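Local atomic coordinates of protein Amuc_1100 (PDB entry 6KNY), a protein that is of unknown function but is probably held in the membrane by a transmembrane helix, which this construct lacks. Residues Cys88-Ser99 against Ala135-Val145; Ser62-Phe73 against Ala111-Phe122. All coordinates share one frame; numbering follows the deposited sequence. Where two conformers were deposited one is given.

Interaction 1: residues Cys88-Ser99 against Ala135-Val145; sequences CKKKNILITDTS and AECGLSKFIKV
The ring of Phe142 has the sulfur of Cys88 at its edge, close to the ring plane, with SG 3.8 Å from CE2; this sulfur-aromatic contact ties the last turns of helix 70-91 to the strand. Ala135 N also lies at the edge of the ring, in its plane. Ile93 CG2 and Ile95 CD1 reach the same CD2 corner obliquely, while Val131 and Leu134 of helix 117-134 also pack on the ring. The setting is the edge of a mixed beta sheet, where the short strand 94-95 runs parallel to strand 141-146 and ends the sheet on that side. Two backbone bonds fix the register: Leu94 N donates to Ser140 O at 3.1 Å, and Phe142 N donates to Leu94 O at 2.9 Å. A Schellman motif at Asn92 ends the helix and turns the chain into this strand.

With CG1 anti to the carbonyl carbon (chi1 -58°), which leaves CG2 anti to the backbone N, Ile93 divides its branches: CG2 goes to Phe142, whereas CD1 meets Ala135 O at 3.3 Å and CG1 meets Leu139 O. An alanine here is likely to lose the contacts to Ala135 and Leu139 and open a gap by CD2 of Phe142, leaving the ring less firmly held on that side. Ser140 OG bonds Gln180 O of strand 170-181 and the side chain of Gln264. At the far end, Thr96 OG1 and Thr98 OG1 share a hydrogen bond, and a water joins Thr98 OG1 to Val145 N, from which it accepts at 2.9 Å.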
loop_
_atom_site.group_PDB
_atom_site.type_symbol
_atom_site.label_atom_id
_atom_site.label_comp_id
_atom_site.label_asym_id
_atom_site.label_seq_id
_atom_site.Cartn_x
_atom_site.Cartn_y
_atom_site.Cartn_z
ATOM N N CYS A 88 5.706 -5.972 13.688
ATOM C CA CYS A 88 4.469 -6.401 14.355
ATOM C C CYS A 88 4.742 -7.286 15.562
ATOM O O CYS A 88 3.994 -7.241 16.543
ATOM C CB CYS A 88 3.478 -7.101 13.416
ATOM S SG CYS A 88 2.903 -6.204 11.937
ATOM N N LYS A 89 5.773 -8.123 15.507
ATOM C CA LYS A 89 6.141 -8.882 16.698
ATOM C C LYS A 89 6.423 -7.928 17.856
ATOM O O LYS A 89 5.886 -8.085 18.954
ATOM C CB LYS A 89 7.348 -9.784 16.401
ATOM N N LYS A 90 7.210 -6.883 17.600
ATOM C CA LYS A 90 7.543 -5.933 18.660
ATOM C C LYS A 90 6.310 -5.178 19.141
ATOM O O LYS A 90 6.180 -4.885 20.335
ATOM C CB LYS A 90 8.608 -4.952 18.177
ATOM C CG LYS A 90 9.914 -5.601 17.753
ATOM C CD LYS A 90 10.988 -4.543 17.534
ATOM C CE LYS A 90 12.087 -5.042 16.611
ATOM N NZ LYS A 90 12.910 -3.924 16.052
ATOM N N LYS A 91 5.391 -4.861 18.232
ATOM C CA LYS A 91 4.210 -4.079 18.578
ATOM C C LYS A 91 3.032 -4.941 19.024
ATOM O O LYS A 91 1.961 -4.394 19.307
ATOM C CB LYS A 91 3.793 -3.214 17.385
ATOM C CG LYS A 91 4.560 -1.900 17.241
ATOM C CD LYS A 91 4.561 -1.430 15.800
ATOM C CE LYS A 91 5.735 -0.499 15.508
ATOM N NZ LYS A 91 5.328 0.935 15.560
ATOM N N ASN A 92 3.206 -6.267 19.090
ATOM C CA ASN A 92 2.153 -7.207 19.490
ATOM C C ASN A 92 0.957 -7.155 18.545
ATOM O O ASN A 92 -0.197 -7.238 18.967
ATOM C CB ASN A 92 1.705 -6.988 20.940
ATOM C CG ASN A 92 2.704 -7.552 21.951
ATOM O OD1 ASN A 92 3.246 -6.823 22.790
ATOM N ND2 ASN A 92 2.973 -8.852 21.849
ATOM N N ILE A 93 1.234 -7.032 17.252
ATOM C CA ILE A 93 0.211 -7.050 16.215
ATOM C C ILE A 93 0.301 -8.382 15.492
ATOM O O ILE A 93 1.373 -8.747 14.990
ATOM C CB ILE A 93 0.391 -5.885 15.226
ATOM C CG1 ILE A 93 0.357 -4.549 15.963
ATOM C CG2 ILE A 93 -0.668 -5.937 14.127
ATOM C CD1 ILE A 93 1.093 -3.448 15.225
ATOM N N LEU A 94 -0.815 -9.110 15.443
ATOM C CA LEU A 94 -0.863 -10.308 14.621
ATOM C C LEU A 94 -0.902 -9.914 13.152
ATOM O O LEU A 94 -1.514 -8.907 12.784
ATOM C CB LEU A 94 -2.095 -11.147 14.957
ATOM C CG LEU A 94 -2.231 -11.624 16.399
ATOM C CD1 LEU A 94 -3.672 -12.073 16.683
ATOM C CD2 LEU A 94 -1.229 -12.739 16.698
ATOM N N ILE A 95 -0.256 -10.721 12.314
ATOM C CA ILE A 95 -0.244 -10.481 10.876
ATOM C C ILE A 95 -0.237 -11.827 10.174
ATOM O O ILE A 95 0.583 -12.693 10.492
ATOM C CB ILE A 95 0.953 -9.607 10.431
ATOM C CG1 ILE A 95 0.929 -9.390 8.918
ATOM C CG2 ILE A 95 2.312 -10.194 10.876
ATOM C CD1 ILE A 95 1.759 -8.205 8.502
ATOM N N THR A 96 -1.175 -12.019 9.244
ATOM C CA THR A 96 -1.213 -13.292 8.542
ATOM C C THR A 96 -0.079 -13.359 7.533
ATOM O O THR A 96 0.449 -12.334 7.073
ATOM C CB THR A 96 -2.542 -13.508 7.810
ATOM O OG1 THR A 96 -2.658 -12.590 6.715
ATOM C CG2 THR A 96 -3.741 -13.327 8.754
ATOM N N ASP A 97 0.273 -14.593 7.180
ATOM C CA ASP A 97 1.289 -14.798 6.163
ATOM C C ASP A 97 0.946 -14.025 4.906
ATOM O O ASP A 97 1.818 -13.389 4.303
ATOM C CB ASP A 97 1.441 -16.283 5.848
ATOM C CG ASP A 97 2.692 -16.566 5.049
ATOM O OD1 ASP A 97 3.718 -15.913 5.322
ATOM O OD2 ASP A 97 2.651 -17.427 4.155
ATOM N N THR A 98 -0.335 -14.032 4.513
ATOM C CA THR A 98 -0.718 -13.367 3.273
ATOM C C THR A 98 -0.523 -11.857 3.374
ATOM O O THR A 98 0.116 -11.259 2.501
ATOM C CB THR A 98 -2.157 -13.710 2.888
ATOM O OG1 THR A 98 -3.056 -13.328 3.944
ATOM C CG2 THR A 98 -2.282 -15.204 2.576
ATOM N N SER A 99 -1.043 -11.223 4.447
ATOM C CA SER A 99 -0.803 -9.790 4.664
ATOM C C SER A 99 0.676 -9.430 4.580
ATOM O O SER A 99 1.044 -8.362 4.048
ATOM C CB SER A 99 -1.327 -9.348 6.026
ATOM O OG SER A 99 -2.722 -9.194 6.003
ATOM N N ALA A 135 0.791 0.193 11.150
ATOM C CA ALA A 135 1.338 -0.601 12.246
ATOM C C ALA A 135 1.615 0.246 13.477
ATOM O O ALA A 135 1.805 -0.302 14.570
ATOM C CB ALA A 135 2.623 -1.300 11.790
ATOM N N GLU A 136 1.616 1.569 13.326
ATOM C CA GLU A 136 1.860 2.511 14.408
ATOM C C GLU A 136 0.581 2.991 15.068
ATOM O O GLU A 136 0.642 3.853 15.948
ATOM C CB GLU A 136 2.646 3.720 13.874
ATOM C CG GLU A 136 4.030 3.376 13.333
ATOM C CD GLU A 136 4.656 4.513 12.526
ATOM O OE1 GLU A 136 4.033 5.593 12.413
ATOM O OE2 GLU A 136 5.777 4.325 12.000
ATOM N N CYS A 137 -0.575 2.459 14.676
ATOM C CA CYS A 137 -1.848 2.978 15.153
ATOM C C CYS A 137 -2.450 2.183 16.303
ATOM O O CYS A 137 -3.517 2.559 16.792
ATOM C CB CYS A 137 -2.848 3.053 13.995
ATOM S SG CYS A 137 -2.362 4.290 12.767
ATOM N N GLY A 138 -1.799 1.117 16.764
ATOM C CA GLY A 138 -2.344 0.355 17.876
ATOM C C GLY A 138 -3.358 -0.692 17.481
ATOM O O GLY A 138 -4.187 -1.093 18.314
ATOM N N LEU A 139 -3.340 -1.131 16.221
ATOM C CA LEU A 139 -4.263 -2.159 15.760
ATOM C C LEU A 139 -3.909 -3.494 16.397
ATOM O O LEU A 139 -2.808 -3.690 16.906
ATOM C CB LEU A 139 -4.199 -2.295 14.241
ATOM C CG LEU A 139 -4.581 -1.053 13.438
ATOM C CD1 LEU A 139 -4.136 -1.199 11.993
ATOM C CD2 LEU A 139 -6.089 -0.782 13.536
ATOM N N SER A 140 -4.832 -4.448 16.317
ATOM C CA SER A 140 -4.537 -5.758 16.879
ATOM C C SER A 140 -4.202 -6.810 15.834
ATOM O O SER A 140 -3.511 -7.783 16.158
ATOM C CB SER A 140 -5.709 -6.243 17.740
ATOM O OG SER A 140 -6.797 -6.577 16.909
ATOM N N LYS A 141 -4.700 -6.670 14.603
ATOM C CA LYS A 141 -4.407 -7.641 13.556
ATOM C C LYS A 141 -4.446 -6.966 12.197
ATOM O O LYS A 141 -5.293 -6.104 11.952
ATOM C CB LYS A 141 -5.401 -8.815 13.530
ATOM C CG LYS A 141 -6.011 -9.205 14.862
ATOM C CD LYS A 141 -6.843 -10.456 14.740
ATOM C CE LYS A 141 -7.374 -10.863 16.103
ATOM N NZ LYS A 141 -8.247 -12.060 16.038
ATOM N N PHE A 142 -3.525 -7.371 11.326
ATOM C CA PHE A 142 -3.654 -7.197 9.884
ATOM C C PHE A 142 -4.264 -8.480 9.332
ATOM O O PHE A 142 -3.729 -9.573 9.558
ATOM C CB PHE A 142 -2.303 -6.930 9.218
ATOM C CG PHE A 142 -1.727 -5.573 9.507
ATOM C CD1 PHE A 142 -2.301 -4.434 8.966
ATOM C CD2 PHE A 142 -0.585 -5.438 10.294
ATOM C CE1 PHE A 142 -1.759 -3.171 9.219
ATOM C CE2 PHE A 142 -0.040 -4.187 10.549
ATOM C CZ PHE A 142 -0.624 -3.052 10.013
ATOM N N ILE A 143 -5.389 -8.361 8.641
ATOM C CA ILE A 143 -6.124 -9.525 8.169
ATOM C C ILE A 143 -5.787 -9.838 6.716
ATOM O O ILE A 143 -5.640 -11.003 6.341
ATOM C CB ILE A 143 -7.641 -9.300 8.366
ATOM C CG1 ILE A 143 -7.963 -9.166 9.851
ATOM C CG2 ILE A 143 -8.459 -10.454 7.725
ATOM C CD1 ILE A 143 -9.390 -8.718 10.144
ATOM N N LYS A 144 -5.647 -8.809 5.883
ATOM C CA LYS A 144 -5.322 -9.063 4.488
ATOM C C LYS A 144 -4.776 -7.788 3.853
ATOM O O LYS A 144 -5.184 -6.680 4.210
ATOM C CB LYS A 144 -6.548 -9.613 3.735
ATOM C CG LYS A 144 -7.478 -8.626 3.070
ATOM C CD LYS A 144 -8.537 -9.405 2.251
ATOM C CE LYS A 144 -9.553 -8.490 1.540
ATOM N NZ LYS A 144 -10.854 -9.175 1.191
ATOM N N VAL A 145 -3.798 -7.961 2.967
ATOM C CA VAL A 145 -3.392 -6.934 2.016
ATOM C C VAL A 145 -3.521 -7.592 0.654
ATOM O O VAL A 145 -2.720 -8.467 0.303
ATOM C CB VAL A 145 -1.968 -6.416 2.248
ATOM C CG1 VAL A 145 -1.648 -5.317 1.232
ATOM C CG2 VAL A 145 -1.817 -5.898 3.679
HETATM O O HOH W 1 -3.165 -10.742 2.406
#

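Interaction 2: residues Ser62-Phe73 against Ala111-Phe122; sequences SSALVPTTPTAF and APSVQAASTLGF
Val66 O is gripped by two hydroxyls, Ser118 OG across the contact at 2.8 Å and Thr68 OG1 from its own segment at 2.9 Å. They approach from opposite faces of the carbonyl plane, both well out of it, so the oxygen is clamped between them. In Ser118, OG stands anti to the backbone N (chi1 170°), which brings it to Val66 O. A water reinforces the link, accepting from Val66 N and donating to Ser118 O.

Here the N-terminal ends of helices 70-91 and 117-134 pack together, with the chain leading into the first draped over the second. Thr69 is the N-cap of helix 70-91, its OG1 accepting from Ala72 N. Next to it the Pro70 ring sits among Ala111, Pro112 and Val114, with CG 3.7 Å from Val114 CG2, while Ala117 CB rests 3.3 Å from Thr68 O. Pro112 CG, 3.6 Å from Phe73 CD2, and Leu120 CB, near Phe73 CE1, lie on the same side of the Phe73 ring; Phe104 meets this ring edge-to-face. At the other end, Leu65 CD2 packs on Phe122 CB, and Ser62 O lies at the edge of the Phe122 ring, 3.2 Å from CD1.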
loop_
_atom_site.group_PDB
_atom_site.type_symbol
_atom_site.label_atom_id
_atom_site.label_comp_id
_atom_site.label_asym_id
_atom_site.label_seq_id
_atom_site.Cartn_x
_atom_site.Cartn_y
_atom_site.Cartn_z
ATOM N N SER A 62 7.213 11.306 -5.942
ATOM C CA SER A 62 7.336 9.876 -5.691
ATOM C C SER A 62 6.836 9.010 -6.846
ATOM O O SER A 62 7.132 7.810 -6.854
ATOM C CB SER A 62 6.597 9.520 -4.392
ATOM O OG SER A 62 5.186 9.527 -4.573
ATOM N N SER A 63 6.118 9.575 -7.830
ATOM C CA SER A 63 5.675 8.789 -8.988
ATOM C C SER A 63 6.744 8.584 -10.057
ATOM O O SER A 63 6.510 7.786 -10.985
ATOM C CB SER A 63 4.432 9.417 -9.667
ATOM O OG SER A 63 3.273 9.295 -8.841
ATOM N N ALA A 64 7.893 9.265 -9.981
ATOM C CA ALA A 64 8.948 8.997 -10.963
ATOM C C ALA A 64 9.366 7.535 -10.877
ATOM O O ALA A 64 9.806 7.068 -9.823
ATOM C CB ALA A 64 10.152 9.911 -10.735
ATOM N N LEU A 65 9.223 6.818 -11.988
ATOM C CA LEU A 65 9.624 5.420 -12.081
ATOM C C LEU A 65 11.103 5.325 -12.447
ATOM O O LEU A 65 11.559 5.994 -13.395
ATOM C CB LEU A 65 8.773 4.696 -13.124
ATOM C CG LEU A 65 7.246 4.722 -12.861
ATOM C CD1 LEU A 65 6.452 3.939 -13.893
ATOM C CD2 LEU A 65 6.898 4.238 -11.463
ATOM N N VAL A 66 11.841 4.495 -11.711
ATOM C CA VAL A 66 13.298 4.439 -11.842
ATOM C C VAL A 66 13.699 3.022 -12.238
ATOM O O VAL A 66 12.919 2.076 -12.043
ATOM C CB VAL A 66 13.998 4.888 -10.544
ATOM C CG1 VAL A 66 13.639 6.320 -10.227
ATOM C CG2 VAL A 66 13.639 3.975 -9.389
ATOM N N PRO A 67 14.883 2.833 -12.820
ATOM C CA PRO A 67 15.282 1.493 -13.267
ATOM C C PRO A 67 15.282 0.505 -12.114
ATOM O O PRO A 67 15.828 0.767 -11.048
ATOM C CB PRO A 67 16.693 1.716 -13.819
ATOM C CG PRO A 67 16.657 3.167 -14.258
ATOM C CD PRO A 67 15.904 3.840 -13.167
ATOM N N THR A 68 14.663 -0.642 -12.346
ATOM C CA THR A 68 14.515 -1.671 -11.330
ATOM C C THR A 68 14.595 -3.025 -12.022
ATOM O O THR A 68 13.901 -3.251 -13.023
ATOM C CB THR A 68 13.174 -1.495 -10.590
ATOM O OG1 THR A 68 13.036 -0.125 -10.152
ATOM C CG2 THR A 68 13.079 -2.426 -9.387
ATOM N N THR A 69 15.454 -3.910 -11.522
ATOM C CA THR A 69 15.433 -5.254 -12.082
ATOM C C THR A 69 14.430 -6.124 -11.333
ATOM O O THR A 69 14.054 -5.822 -10.191
ATOM C CB THR A 69 16.823 -5.899 -12.012
ATOM O OG1 THR A 69 17.131 -6.225 -10.653
ATOM C CG2 THR A 69 17.934 -4.985 -12.616
ATOM N N PRO A 70 13.986 -7.221 -11.948
ATOM C CA PRO A 70 13.092 -8.146 -11.237
ATOM C C PRO A 70 13.659 -8.702 -9.946
ATOM O O PRO A 70 12.917 -8.826 -8.964
ATOM C CB PRO A 70 12.856 -9.250 -12.274
ATOM C CG PRO A 70 12.934 -8.541 -13.553
ATOM C CD PRO A 70 14.077 -7.554 -13.383
ATOM N N THR A 71 14.946 -9.056 -9.897
ATOM C CA THR A 71 15.450 -9.601 -8.638
ATOM C C THR A 71 15.636 -8.513 -7.596
ATOM O O THR A 71 15.412 -8.771 -6.405
ATOM C CB THR A 71 16.740 -10.398 -8.861
ATOM O OG1 THR A 71 17.865 -9.518 -8.851
ATOM C CG2 THR A 71 16.690 -11.135 -10.195
ATOM N N ALA A 72 15.973 -7.286 -8.018
ATOM C CA ALA A 72 16.003 -6.153 -7.084
ATOM C C ALA A 72 14.620 -5.872 -6.490
ATOM O O ALA A 72 14.497 -5.581 -5.293
ATOM C CB ALA A 72 16.541 -4.897 -7.772
ATOM N N PHE A 73 13.569 -5.946 -7.307
ATOM C CA PHE A 73 12.221 -5.856 -6.755
ATOM C C PHE A 73 11.985 -6.952 -5.724
ATOM O O PHE A 73 11.562 -6.683 -4.591
ATOM C CB PHE A 73 11.169 -5.954 -7.856
ATOM C CG PHE A 73 9.769 -6.120 -7.316
ATOM C CD1 PHE A 73 9.059 -5.017 -6.844
ATOM C CD2 PHE A 73 9.185 -7.376 -7.225
ATOM C CE1 PHE A 73 7.774 -5.168 -6.327
ATOM C CE2 PHE A 73 7.899 -7.526 -6.710
ATOM C CZ PHE A 73 7.199 -6.417 -6.262
ATOM N N ALA A 111 10.195 -14.050 -9.979
ATOM C CA ALA A 111 10.386 -12.627 -10.106
ATOM C C ALA A 111 9.397 -12.095 -11.133
ATOM O O ALA A 111 8.901 -12.857 -11.962
ATOM C CB ALA A 111 11.827 -12.311 -10.513
ATOM N N PRO A 112 9.069 -10.800 -11.077
ATOM C CA PRO A 112 8.171 -10.219 -12.083
ATOM C C PRO A 112 8.890 -10.013 -13.405
ATOM O O PRO A 112 10.117 -10.108 -13.513
ATOM C CB PRO A 112 7.766 -8.881 -11.468
ATOM C CG PRO A 112 8.914 -8.519 -10.588
ATOM C CD PRO A 112 9.412 -9.830 -10.018
ATOM N N SER A 113 8.092 -9.706 -14.419
ATOM C CA SER A 113 8.638 -9.458 -15.740
ATOM C C SER A 113 9.514 -8.219 -15.727
ATOM O O SER A 113 9.365 -7.322 -14.891
ATOM C CB SER A 113 7.511 -9.285 -16.758
ATOM O OG SER A 113 7.056 -7.945 -16.745
ATOM N N VAL A 114 10.453 -8.193 -16.668
ATOM C CA VAL A 114 11.397 -7.090 -16.763
ATOM C C VAL A 114 10.662 -5.788 -17.065
ATOM O O VAL A 114 11.043 -4.712 -16.587
ATOM C CB VAL A 114 12.455 -7.433 -17.829
ATOM C CG1 VAL A 114 12.998 -6.211 -18.431
ATOM C CG2 VAL A 114 13.556 -8.260 -17.224
ATOM N N GLN A 115 9.589 -5.870 -17.849
ATOM C CA GLN A 115 8.846 -4.659 -18.193
ATOM C C GLN A 115 8.060 -4.097 -17.008
ATOM O O GLN A 115 7.813 -2.887 -16.952
ATOM C CB GLN A 115 7.901 -4.954 -19.361
ATOM C CG GLN A 115 8.593 -5.491 -20.605
ATOM C CD GLN A 115 8.835 -7.004 -20.567
ATOM O OE1 GLN A 115 9.019 -7.599 -19.501
ATOM N NE2 GLN A 115 8.856 -7.627 -21.743
ATOM N N ALA A 116 7.717 -4.924 -16.019
ATOM C CA ALA A 116 6.838 -4.492 -14.937
ATOM C C ALA A 116 7.572 -4.051 -13.676
ATOM O O ALA A 116 6.955 -3.391 -12.829
ATOM C CB ALA A 116 5.864 -5.627 -14.572
ATOM N N ALA A 117 8.869 -4.386 -13.541
ATOM C CA ALA A 117 9.548 -4.287 -12.248
ATOM C C ALA A 117 9.507 -2.877 -11.677
ATOM O O ALA A 117 9.390 -2.693 -10.458
ATOM C CB ALA A 117 10.999 -4.745 -12.375
ATOM N N SER A 118 9.639 -1.871 -12.535
ATOM C CA SER A 118 9.761 -0.493 -12.064
ATOM C C SER A 118 8.414 0.048 -11.575
ATOM O O SER A 118 8.343 0.746 -10.552
ATOM C CB SER A 118 10.324 0.365 -13.195
ATOM O OG SER A 118 10.255 1.741 -12.886
ATOM N N THR A 119 7.343 -0.254 -12.306
ATOM C CA THR A 119 5.996 0.093 -11.856
ATOM C C THR A 119 5.662 -0.596 -10.529
ATOM O O THR A 119 5.175 0.043 -9.583
ATOM C CB THR A 119 5.007 -0.270 -12.965
ATOM O OG1 THR A 119 5.394 0.429 -14.166
ATOM C CG2 THR A 119 3.568 0.095 -12.592
ATOM N N LEU A 120 5.975 -1.891 -10.420
ATOM C CA LEU A 120 5.769 -2.613 -9.165
ATOM C C LEU A 120 6.578 -2.031 -8.007
ATOM O O LEU A 120 6.141 -2.103 -6.844
ATOM C CB LEU A 120 6.132 -4.081 -9.350
ATOM C CG LEU A 120 5.205 -4.832 -10.303
ATOM C CD1 LEU A 120 5.751 -6.220 -10.604
ATOM C CD2 LEU A 120 3.805 -4.926 -9.704
ATOM N N GLY A 121 7.777 -1.501 -8.282
ATOM C CA GLY A 121 8.581 -0.943 -7.199
ATOM C C GLY A 121 7.969 0.318 -6.624
ATOM O O GLY A 121 8.036 0.559 -5.422
ATOM N N PHE A 122 7.366 1.142 -7.482
ATOM C CA PHE A 122 6.597 2.280 -6.993
ATOM C C PHE A 122 5.451 1.798 -6.115
ATOM O O PHE A 122 5.262 2.291 -5.003
ATOM C CB PHE A 122 6.047 3.100 -8.165
ATOM C CG PHE A 122 4.957 4.060 -7.766
ATOM C CD1 PHE A 122 5.274 5.286 -7.189
ATOM C CD2 PHE A 122 3.620 3.728 -7.929
ATOM C CE1 PHE A 122 4.266 6.168 -6.798
ATOM C CE2 PHE A 122 2.619 4.608 -7.549
ATOM C CZ PHE A 122 2.937 5.820 -6.991
HETATM O O HOH W 2 10.195 2.842 -9.668
HETATM O O HOH W 3 13.590 -4.585 -15.350
#

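Interactions 1 and 2 hold the two ends of a pair of helices: helix 70-91 begins in interaction 2 and ends in interaction 1, and helix 117-134, which starts in interaction 2, leads into the 135-145 segment. Their centres lie about 26 Å apart, on opposite sides of the chain's centre, and they do not touch. Each is partly buried, with aromatic rings inside and exposed residues at the margin. Their chemistry follows their place: at the sheet edge, paired backbone bonds set the register, whereas at the helix starts a serine hydroxyl gripping a carbonyl, together with proline and aromatic packing, does the joining; a water bridge occurs in both. Along the chain the four segments alternate between the two contacts.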